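Local atomic coordinates of D-alanyl transferase DltD (PDB entry 6PFX), a protein that probably acts in D-alanylation of lipoteichoic acid in the Gram-positive cell wall, as a membrane-associated member of the DltD family. Residues E254-R267 against W300-F314. Numbering follows the deposited sequence.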
ATOM      1  N   GLU A 254      18.537 -10.014 -19.741  1.00 22.19           N
ATOM      2  CA  GLU A 254      17.278 -10.435 -20.343  1.00 22.59           C
ATOM      3  C   GLU A 254      17.265 -11.912 -20.713  1.00 21.00           C
ATOM      4  O   GLU A 254      16.234 -12.562 -20.477  1.00 21.19           O
ATOM      5  CB  GLU A 254      16.905  -9.517 -21.512  1.00 22.28           C
ATOM      6  CG  GLU A 254      15.516  -9.783 -22.076  1.00 23.23           C
ATOM      7  CD  GLU A 254      15.513 -10.754 -23.249  1.00 28.57           C
ATOM      8  OE1 GLU A 254      14.412 -11.034 -23.777  1.00 25.84           O
ATOM      9  OE2 GLU A 254      16.596 -11.236 -23.644  1.00 27.56           O
ATOM     10  N   PRO A 255      18.343 -12.504 -21.239  1.00 20.37           N
ATOM     11  CA  PRO A 255      18.301 -13.953 -21.519  1.00 21.42           C
ATOM     12  C   PRO A 255      18.063 -14.808 -20.285  1.00 17.91           C
ATOM     13  O   PRO A 255      17.277 -15.767 -20.333  1.00 20.68           O
ATOM     14  CB  PRO A 255      19.679 -14.234 -22.142  1.00 25.60           C
ATOM     15  CG  PRO A 255      20.136 -12.912 -22.675  1.00 22.50           C
ATOM     16  CD  PRO A 255      19.584 -11.874 -21.730  1.00 22.25           C
ATOM     17  N   GLU A 256      18.744 -14.485 -19.183  1.00 18.41           N
ATOM     18  CA  GLU A 256      18.663 -15.245 -17.947  1.00 23.25           C
ATOM     19  C   GLU A 256      17.294 -15.155 -17.299  1.00 20.42           C
ATOM     20  O   GLU A 256      16.941 -16.020 -16.491  1.00 23.89           O
ATOM     21  CB  GLU A 256      19.724 -14.704 -16.984  1.00 27.19           C
ATOM     22  CG  GLU A 256      21.177 -14.970 -17.407  1.00 36.64           C
ATOM     23  CD  GLU A 256      21.659 -14.135 -18.599  1.00 39.05           C
ATOM     24  OE1 GLU A 256      21.098 -13.047 -18.862  1.00 29.58           O
ATOM     25  OE2 GLU A 256      22.614 -14.574 -19.280  1.00 48.85           O
ATOM     26  N   LEU A 257      16.510 -14.138 -17.636  1.00 18.27           N
ATOM     27  CA  LEU A 257      15.199 -13.978 -17.024  1.00 17.26           C
ATOM     28  C   LEU A 257      14.161 -14.901 -17.642  1.00 16.87           C
ATOM     29  O   LEU A 257      13.091 -15.086 -17.058  1.00 14.76           O
ATOM     30  CB  LEU A 257      14.772 -12.511 -17.103  1.00 19.14           C
ATOM     31  CG  LEU A 257      15.621 -11.568 -16.250  1.00 16.14           C
ATOM     32  CD1 LEU A 257      15.362 -10.111 -16.554  1.00 19.37           C
ATOM     33  CD2 LEU A 257      15.347 -11.836 -14.772  1.00 25.09           C
ATOM     34  N   LYS A 258      14.451 -15.508 -18.786  1.00 15.70           N
ATOM     35  CA  LYS A 258      13.485 -16.415 -19.386  1.00 14.30           C
ATOM     36  C   LYS A 258      13.228 -17.599 -18.460  1.00 17.26           C
ATOM     37  O   LYS A 258      14.162 -18.270 -18.011  1.00 18.31           O
ATOM     38  CB  LYS A 258      13.985 -16.910 -20.739  1.00 14.83           C
ATOM     39  CG  LYS A 258      12.935 -17.694 -21.487  1.00 17.95           C
ATOM     40  CD  LYS A 258      13.492 -18.288 -22.799  1.00 21.91           C
ATOM     41  CE  LYS A 258      12.417 -19.059 -23.539  1.00 24.76           C
ATOM     42  NZ  LYS A 258      11.449 -18.113 -24.135  1.00 36.14           N
ATOM     43  N   GLN A 259      11.949 -17.859 -18.192  1.00 15.74           N
ATOM     44  CA  GLN A 259      11.477 -18.942 -17.329  1.00 15.44           C
ATOM     45  C   GLN A 259      11.947 -18.816 -15.880  1.00 14.17           C
ATOM     46  O   GLN A 259      11.786 -19.764 -15.098  1.00 16.42           O
ATOM     47  CB  GLN A 259      11.807 -20.339 -17.883  1.00 17.67           C
ATOM     48  CG  GLN A 259      10.969 -20.749 -19.072  1.00 17.60           C
ATOM     49  CD  GLN A 259       9.490 -20.906 -18.736  1.00 22.99           C
ATOM     50  OE1 GLN A 259       8.658 -20.115 -19.178  1.00 31.92           O
ATOM     51  NE2 GLN A 259       9.160 -21.932 -17.961  1.00 29.03           N
ATOM     52  N   SER A 260      12.498 -17.661 -15.491  1.00 15.46           N
ATOM     53  CA  SER A 260      13.091 -17.517 -14.167  1.00 14.28           C
ATOM     54  C   SER A 260      12.057 -17.512 -13.054  1.00 16.33           C
ATOM     55  O   SER A 260      12.423 -17.722 -11.894  1.00 16.75           O
ATOM     56  CB  SER A 260      13.922 -16.237 -14.084  1.00 17.05           C
ATOM     57  OG  SER A 260      13.119 -15.099 -14.346  1.00 17.96           O
ATOM     58  N   GLN A 261      10.783 -17.286 -13.379  1.00 16.87           N
ATOM     59  CA  GLN A 261       9.710 -17.172 -12.395  1.00 12.91           C
ATOM     60  C   GLN A 261       8.716 -18.321 -12.488  1.00 12.08           C
ATOM     61  O   GLN A 261       7.626 -18.238 -11.919  1.00 11.89           O
ATOM     62  CB  GLN A 261       9.010 -15.821 -12.578  1.00 12.60           C
ATOM     63  CG  GLN A 261      10.000 -14.667 -12.503  1.00 13.04           C
ATOM     64  CD  GLN A 261       9.400 -13.283 -12.767  1.00 15.13           C
ATOM     65  OE1 GLN A 261       8.235 -13.141 -13.128  1.00 17.01           O
ATOM     66  NE2 GLN A 261      10.224 -12.257 -12.599  1.00 18.36           N
ATOM     67  N   LYS A 262       9.082 -19.417 -13.153  1.00 13.52           N
ATOM     68  CA  LYS A 262       8.119 -20.490 -13.377  1.00 13.35           C
ATOM     69  C   LYS A 262       7.602 -21.106 -12.077  1.00 12.78           C
ATOM     70  O   LYS A 262       6.475 -21.618 -12.044  1.00 15.14           O
ATOM     71  CB  LYS A 262       8.741 -21.573 -14.263  1.00 15.82           C
ATOM     72  CG  LYS A 262       9.850 -22.352 -13.603  1.00 21.59           C
ATOM     73  CD  LYS A 262      10.476 -23.346 -14.581  1.00 24.20           C
ATOM     74  CE  LYS A 262      11.662 -24.061 -13.950  1.00 30.50           C
ATOM     75  NZ  LYS A 262      12.243 -25.092 -14.855  1.00 46.27           N
ATOM     76  N   ASN A 263       8.389 -21.071 -11.002  1.00 15.72           N
ATOM     77  CA  ASN A 263       7.963 -21.683  -9.746  1.00 18.84           C
ATOM     78  C   ASN A 263       7.606 -20.663  -8.676  1.00 15.82           C
ATOM     79  O   ASN A 263       7.380 -21.047  -7.520  1.00 16.53           O
ATOM     80  CB  ASN A 263       9.020 -22.658  -9.230  1.00 16.63           C
ATOM     81  CG  ASN A 263       9.236 -23.818 -10.175  1.00 18.23           C
ATOM     82  OD1 ASN A 263       8.291 -24.484 -10.598  1.00 21.33           O
ATOM     83  ND2 ASN A 263      10.479 -24.046 -10.534  1.00 21.66           N
ATOM     84  N   TRP A 264       7.520 -19.385  -9.037  1.00 12.82           N
ATOM     85  CA  TRP A 264       7.182 -18.346  -8.072  1.00 13.69           C
ATOM     86  C   TRP A 264       5.715 -18.449  -7.667  1.00 12.27           C
ATOM     87  O   TRP A 264       4.839 -18.714  -8.496  1.00 13.05           O
ATOM     88  CB  TRP A 264       7.471 -16.973  -8.679  1.00 11.86           C
ATOM     89  CG  TRP A 264       8.930 -16.591  -8.711  1.00 14.37           C
ATOM     90  CD1 TRP A 264      10.022 -17.421  -8.594  1.00 17.65           C
ATOM     91  CD2 TRP A 264       9.450 -15.270  -8.877  1.00 19.65           C
ATOM     92  NE1 TRP A 264      11.185 -16.679  -8.653  1.00 19.91           N
ATOM     93  CE2 TRP A 264      10.858 -15.361  -8.849  1.00 18.07           C
ATOM     94  CE3 TRP A 264       8.857 -14.013  -9.053  1.00 19.42           C
ATOM     95  CZ2 TRP A 264      11.676 -14.241  -8.990  1.00 19.90           C
ATOM     96  CZ3 TRP A 264       9.671 -12.902  -9.190  1.00 20.17           C
ATOM     97  CH2 TRP A 264      11.062 -13.022  -9.141  1.00 22.20           C
ATOM     98  N   ASP A 265       5.442 -18.195  -6.387  1.00 14.07           N
ATOM     99  CA  ASP A 265       4.123 -18.440  -5.812  1.00 13.12           C
ATOM    100  C   ASP A 265       3.882 -17.339  -4.795  1.00 13.42           C
ATOM    101  O   ASP A 265       4.731 -17.119  -3.924  1.00 15.78           O
ATOM    102  CB  ASP A 265       4.067 -19.826  -5.145  1.00 13.19           C
ATOM    103  CG  ASP A 265       2.639 -20.381  -5.033  1.00 12.66           C
ATOM    104  OD1 ASP A 265       1.679 -19.583  -4.976  1.00 15.01           O
ATOM    105  OD2 ASP A 265       2.467 -21.617  -4.992  1.00 13.11           O
ATOM    106  N   TYR A 266       2.767 -16.621  -4.947  1.00 10.28           N
ATOM    107  CA  TYR A 266       2.363 -15.570  -4.021  1.00 10.67           C
ATOM    108  C   TYR A 266       1.142 -15.963  -3.191  1.00 11.34           C
ATOM    109  O   TYR A 266       0.467 -15.091  -2.625  1.00 11.81           O
ATOM    110  CB  TYR A 266       2.057 -14.287  -4.801  1.00 13.42           C
ATOM    111  CG  TYR A 266       3.168 -13.723  -5.665  1.00 12.30           C
ATOM    112  CD1 TYR A 266       4.497 -13.790  -5.268  1.00 16.66           C
ATOM    113  CD2 TYR A 266       2.873 -13.067  -6.859  1.00 14.32           C
ATOM    114  CE1 TYR A 266       5.507 -13.255  -6.053  1.00 18.53           C
ATOM    115  CE2 TYR A 266       3.876 -12.532  -7.647  1.00 14.26           C
ATOM    116  CZ  TYR A 266       5.185 -12.605  -7.235  1.00 16.12           C
ATOM    117  OH  TYR A 266       6.164 -12.061  -8.052  1.00 19.18           O
ATOM    118  N   ARG A 267       0.845 -17.255  -3.101  1.00 12.75           N
ATOM    119  CA  ARG A 267      -0.368 -17.674  -2.421  1.00 12.35           C
ATOM    120  C   ARG A 267      -0.131 -17.989  -0.955  1.00  9.94           C
ATOM    121  O   ARG A 267      -1.111 -18.137  -0.220  1.00 11.02           O
ATOM    122  CB  ARG A 267      -1.007 -18.878  -3.120  1.00 13.05           C
ATOM    123  CG  ARG A 267      -1.508 -18.566  -4.530  1.00 12.08           C
ATOM    124  CD  ARG A 267      -1.947 -19.802  -5.310  1.00 13.59           C
ATOM    125  NE  ARG A 267      -0.887 -20.796  -5.273  1.00 11.79           N
ATOM    126  CZ  ARG A 267      -1.087 -22.107  -5.257  1.00 11.56           C
ATOM    127  NH1 ARG A 267      -2.309 -22.612  -5.280  1.00 13.12           N
ATOM    128  NH2 ARG A 267      -0.056 -22.924  -5.166  1.00 12.00           N
ATOM    129  N   TRP A 300       5.181 -10.077 -20.239  1.00 12.90           N
ATOM    130  CA  TRP A 300       6.294 -10.354 -19.346  1.00 13.39           C
ATOM    131  C   TRP A 300       6.141 -11.700 -18.644  1.00 13.26           C
ATOM    132  O   TRP A 300       7.099 -12.473 -18.584  1.00 13.30           O
ATOM    133  CB  TRP A 300       6.405  -9.239 -18.306  1.00 12.70           C
ATOM    134  CG  TRP A 300       7.570  -9.406 -17.415  1.00 13.21           C
ATOM    135  CD1 TRP A 300       7.560  -9.584 -16.053  1.00 14.56           C
ATOM    136  CD2 TRP A 300       8.941  -9.440 -17.815  1.00 12.46           C
ATOM    137  NE1 TRP A 300       8.851  -9.714 -15.589  1.00 12.35           N
ATOM    138  CE2 TRP A 300       9.712  -9.633 -16.653  1.00 13.07           C
ATOM    139  CE3 TRP A 300       9.594  -9.323 -19.048  1.00 15.40           C
ATOM    140  CZ2 TRP A 300      11.095  -9.703 -16.689  1.00 18.26           C
ATOM    141  CZ3 TRP A 300      10.961  -9.399 -19.076  1.00 14.50           C
ATOM    142  CH2 TRP A 300      11.697  -9.585 -17.908  1.00 12.52           C
ATOM    143  N   SER A 301       4.955 -12.021 -18.121  1.00 10.60           N
ATOM    144  CA  SER A 301       4.793 -13.321 -17.473  1.00 12.96           C
ATOM    145  C   SER A 301       4.918 -14.459 -18.482  1.00 11.67           C
ATOM    146  O   SER A 301       5.382 -15.549 -18.129  1.00 13.23           O
ATOM    147  CB  SER A 301       3.464 -13.388 -16.709  1.00 12.14           C
ATOM    148  OG  SER A 301       2.350 -13.191 -17.560  1.00 12.67           O
ATOM    149  N   ASP A 302       4.512 -14.236 -19.737  1.00 13.27           N
ATOM    150  CA  ASP A 302       4.751 -15.243 -20.763  1.00 13.86           C
ATOM    151  C   ASP A 302       6.240 -15.562 -20.857  1.00 12.03           C
ATOM    152  O   ASP A 302       6.636 -16.724 -21.010  1.00 16.33           O
ATOM    153  CB  ASP A 302       4.268 -14.735 -22.123  1.00 13.89           C
ATOM    154  CG  ASP A 302       2.759 -14.832 -22.315  1.00 18.09           C
ATOM    155  OD1 ASP A 302       2.032 -15.438 -21.496  1.00 18.63           O
ATOM    156  OD2 ASP A 302       2.299 -14.271 -23.330  1.00 20.99           O
ATOM    157  N   TYR A 303       7.079 -14.531 -20.759  1.00 12.47           N
ATOM    158  CA  TYR A 303       8.516 -14.721 -20.883  1.00 12.33           C
ATOM    159  C   TYR A 303       9.128 -15.337 -19.631  1.00 11.77           C
ATOM    160  O   TYR A 303       9.932 -16.272 -19.725  1.00 13.79           O
ATOM    161  CB  TYR A 303       9.186 -13.382 -21.185  1.00 13.70           C
ATOM    162  CG  TYR A 303      10.664 -13.468 -21.429  1.00 14.35           C
ATOM    163  CD1 TYR A 303      11.155 -14.158 -22.518  1.00 18.19           C
ATOM    164  CD2 TYR A 303      11.569 -12.840 -20.596  1.00 13.51           C
ATOM    165  CE1 TYR A 303      12.488 -14.239 -22.757  1.00 18.73           C
ATOM    166  CE2 TYR A 303      12.926 -12.914 -20.832  1.00 17.29           C
ATOM    167  CZ  TYR A 303      13.376 -13.618 -21.926  1.00 19.89           C
ATOM    168  OH  TYR A 303      14.716 -13.728 -22.211  1.00 18.03           O
ATOM    169  N   THR A 304       8.765 -14.831 -18.447  1.00 11.70           N
ATOM    170  CA  THR A 304       9.397 -15.312 -17.229  1.00 13.44           C
ATOM    171  C   THR A 304       8.789 -16.617 -16.728  1.00 11.89           C
ATOM    172  O   THR A 304       9.378 -17.265 -15.858  1.00 13.26           O
ATOM    173  CB  THR A 304       9.251 -14.308 -16.079  1.00 14.74           C
ATOM    174  OG1 THR A 304       7.864 -14.219 -15.721  1.00 15.25           O
ATOM    175  CG2 THR A 304       9.784 -12.934 -16.437  1.00 15.50           C
ATOM    176  N   GLY A 305       7.605 -16.984 -17.221  1.00 11.69           N
ATOM    177  CA  GLY A 305       6.905 -18.164 -16.768  1.00 13.01           C
ATOM    178  C   GLY A 305       6.061 -17.981 -15.527  1.00 12.22           C
ATOM    179  O   GLY A 305       5.459 -18.954 -15.060  1.00 15.00           O
ATOM    180  N   LEU A 306       6.015 -16.782 -14.962  1.00 12.67           N
ATOM    181  CA  LEU A 306       5.134 -16.526 -13.832  1.00 12.83           C
ATOM    182  C   LEU A 306       3.713 -16.918 -14.205  1.00 11.42           C
ATOM    183  O   LEU A 306       3.200 -16.508 -15.251  1.00 13.62           O
ATOM    184  CB  LEU A 306       5.178 -15.043 -13.488  1.00 13.62           C
ATOM    185  CG  LEU A 306       4.423 -14.655 -12.211  1.00 11.22           C
ATOM    186  CD1 LEU A 306       5.245 -15.083 -10.983  1.00 14.81           C
ATOM    187  CD2 LEU A 306       4.113 -13.171 -12.207  1.00 15.34           C
ATOM    188  N   SER A 307       3.065 -17.680 -13.328  1.00 11.36           N
ATOM    189  CA  SER A 307       1.765 -18.254 -13.636  1.00 11.20           C
ATOM    190  C   SER A 307       0.632 -17.270 -13.386  1.00 11.68           C
ATOM    191  O   SER A 307       0.414 -16.825 -12.248  1.00 11.31           O
ATOM    192  CB  SER A 307       1.504 -19.491 -12.793  1.00 12.13           C
ATOM    193  OG  SER A 307       0.171 -19.919 -12.982  1.00 13.11           O
ATOM    194  N   GLN A 308      -0.129 -16.982 -14.442  1.00 10.87           N
ATOM    195  CA  GLN A 308      -1.331 -16.171 -14.283  1.00 10.34           C
ATOM    196  C   GLN A 308      -2.410 -16.911 -13.492  1.00 10.41           C
ATOM    197  O   GLN A 308      -3.167 -16.271 -12.745  1.00 11.36           O
ATOM    198  CB  GLN A 308      -1.868 -15.704 -15.636  1.00 10.42           C
ATOM    199  CG  GLN A 308      -0.974 -14.710 -16.361  1.00 12.22           C
ATOM    200  CD  GLN A 308      -1.017 -13.343 -15.737  1.00 13.17           C
ATOM    201  OE1 GLN A 308      -1.994 -12.994 -15.064  1.00 14.02           O
ATOM    202  NE2 GLN A 308       0.033 -12.550 -15.950  1.00 14.92           N
ATOM    203  N   GLU A 309      -2.495 -18.241 -13.638  1.00 14.61           N
ATOM    204  CA  GLU A 309      -3.408 -19.022 -12.813  1.00 13.22           C
ATOM    205  C   GLU A 309      -3.060 -18.861 -11.340  1.00 13.46           C
ATOM    206  O   GLU A 309      -3.948 -18.702 -10.488  1.00 11.94           O
ATOM    207  CB  GLU A 309      -3.358 -20.491 -13.237  1.00 14.48           C
ATOM    208  CG  GLU A 309      -4.284 -21.352 -12.420  1.00 18.39           C
ATOM    209  CD  GLU A 309      -4.166 -22.826 -12.737  1.00 32.46           C
ATOM    210  OE1 GLU A 309      -3.690 -23.183 -13.841  1.00 29.23           O
ATOM    211  OE2 GLU A 309      -4.556 -23.626 -11.866  1.00 30.37           O
ATOM    212  N   MET A 310      -1.764 -18.853 -11.025  1.00 11.34           N
ATOM    213  CA  MET A 310      -1.341 -18.614  -9.649  1.00 13.93           C
ATOM    214  C   MET A 310      -1.781 -17.237  -9.173  1.00 11.41           C
ATOM    215  O   MET A 310      -2.270 -17.089  -8.051  1.00 11.39           O
ATOM    216  CB  MET A 310       0.179 -18.754  -9.537  1.00 11.72           C
ATOM    217  CG  MET A 310       0.745 -18.484  -8.150  1.00 16.30           C
ATOM    218  SD  MET A 310       0.999 -16.734  -7.782  1.00 12.29           S
ATOM    219  CE  MET A 310       2.337 -16.356  -8.921  1.00 15.85           C
ATOM    220  N   LEU A 311      -1.634 -16.215 -10.016  1.00 10.58           N
ATOM    221  CA  LEU A 311      -2.049 -14.872  -9.619  1.00  8.07           C
ATOM    222  C   LEU A 311      -3.554 -14.803  -9.381  1.00 10.34           C
ATOM    223  O   LEU A 311      -4.020 -14.088  -8.482  1.00 11.43           O
ATOM    224  CB  LEU A 311      -1.632 -13.881 -10.699  1.00  9.66           C
ATOM    225  CG  LEU A 311      -0.146 -13.610 -10.883  1.00 12.34           C
ATOM    226  CD1 LEU A 311       0.145 -12.755 -12.125  1.00 13.11           C
ATOM    227  CD2 LEU A 311       0.409 -12.932  -9.636  1.00 13.10           C
ATOM    228  N   GLN A 312      -4.330 -15.529 -10.187  1.00 11.45           N
ATOM    229  CA  GLN A 312      -5.767 -15.619  -9.963  1.00 11.71           C
ATOM    230  C   GLN A 312      -6.080 -16.281  -8.629  1.00 10.60           C
ATOM    231  O   GLN A 312      -7.078 -15.940  -7.986  1.00 12.63           O
ATOM    232  CB  GLN A 312      -6.427 -16.382 -11.109  1.00 13.54           C
ATOM    233  CG  GLN A 312      -6.426 -15.620 -12.389  1.00 12.02           C
ATOM    234  CD  GLN A 312      -6.563 -16.493 -13.622  1.00 25.74           C
ATOM    235  OE1 GLN A 312      -6.968 -17.654 -13.541  1.00 30.40           O
ATOM    236  NE2 GLN A 312      -6.209 -15.937 -14.775  1.00 29.34           N
ATOM    237  N   GLY A 313      -5.271 -17.270  -8.230  1.00 11.24           N
ATOM    238  CA  GLY A 313      -5.422 -17.871  -6.916  1.00 10.87           C
ATOM    239  C   GLY A 313      -5.069 -16.914  -5.796  1.00 11.02           C
ATOM    240  O   GLY A 313      -5.756 -16.872  -4.768  1.00 12.01           O
ATOM    241  N   PHE A 314      -3.998 -16.130  -5.972  1.00 12.01           N
ATOM    242  CA  PHE A 314      -3.712 -15.079  -5.006  1.00  9.97           C
ATOM    243  C   PHE A 314      -4.926 -14.166  -4.840  1.00  8.74           C
ATOM    244  O   PHE A 314      -5.341 -13.841  -3.716  1.00  9.95           O
ATOM    245  CB  PHE A 314      -2.486 -14.236  -5.391  1.00 10.06           C
ATOM    246  CG  PHE A 314      -2.451 -12.934  -4.653  1.00  8.75           C
ATOM    247  CD1 PHE A 314      -2.000 -12.874  -3.343  1.00 12.51           C
ATOM    248  CD2 PHE A 314      -2.935 -11.784  -5.240  1.00 13.14           C
ATOM    249  CE1 PHE A 314      -2.013 -11.693  -2.643  1.00 12.42           C
ATOM    250  CE2 PHE A 314      -2.958 -10.600  -4.536  1.00 11.87           C
ATOM    251  CZ  PHE A 314      -2.515 -10.564  -3.225  1.00 10.22           C
TER
HETATM  252  O   HOH W   1       9.674 -18.111 -21.682  1.00 23.57           O
HETATM  253  O   HOH W   2       4.602 -19.050 -11.213  1.00 16.54           O
HETATM  254  O   HOH W   3       9.750  -9.206 -12.811  1.00 32.50           O
HETATM  255  O   HOH W   4       4.965 -21.504 -14.391  1.00 19.39           O
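The consecutive beta turns from L257 to W264 pass the C-terminal end of helix 298-304, where Q259 N and Q261 N bond to the carbonyls of Y303 and T304. The contact joins the 254-267 loop to the two helices, 298-304 and 308-323, that follow strand 288-293 of the central parallel sheet, consistent with the SGNH-hydrolase fold of its family. The Q259 bond is nearly straight (170°) and lies on a lone pair of Y303 O. At one end Y303, its CG anti to the backbone N (chi1 -176°), carries its hydroxyl to the short, weakly bonded helix 254-257: OH donates to E254 O at 2.6 Å, on the opposite face of that carbonyl from L257 N. K258 CA lies over one face of the ring, toward its rim. In the middle, T304 OG1 donates to Q261 OE1 (2.8 Å) from above the amide plane while accepting from L306 N, an ST turn, and a water bridges Q261 NE2 to W300 NE1. L306 CD1 packs on W264 CB at 3.7 Å. Farther along, L311 CD2 meets the edge of the Y266 ring, and M310, bent at chi2 (-83°), places its sulfur obliquely to that ring, 5.0 Å from its centroid, in a Met-aromatic contact. R267 grips D265 side-on through NE and NH2, and M310 CG sits 3.5 Å from D265 OD1. The same M310 SD accepts a weak hydrogen bond from Y266 N at 3.3 Å.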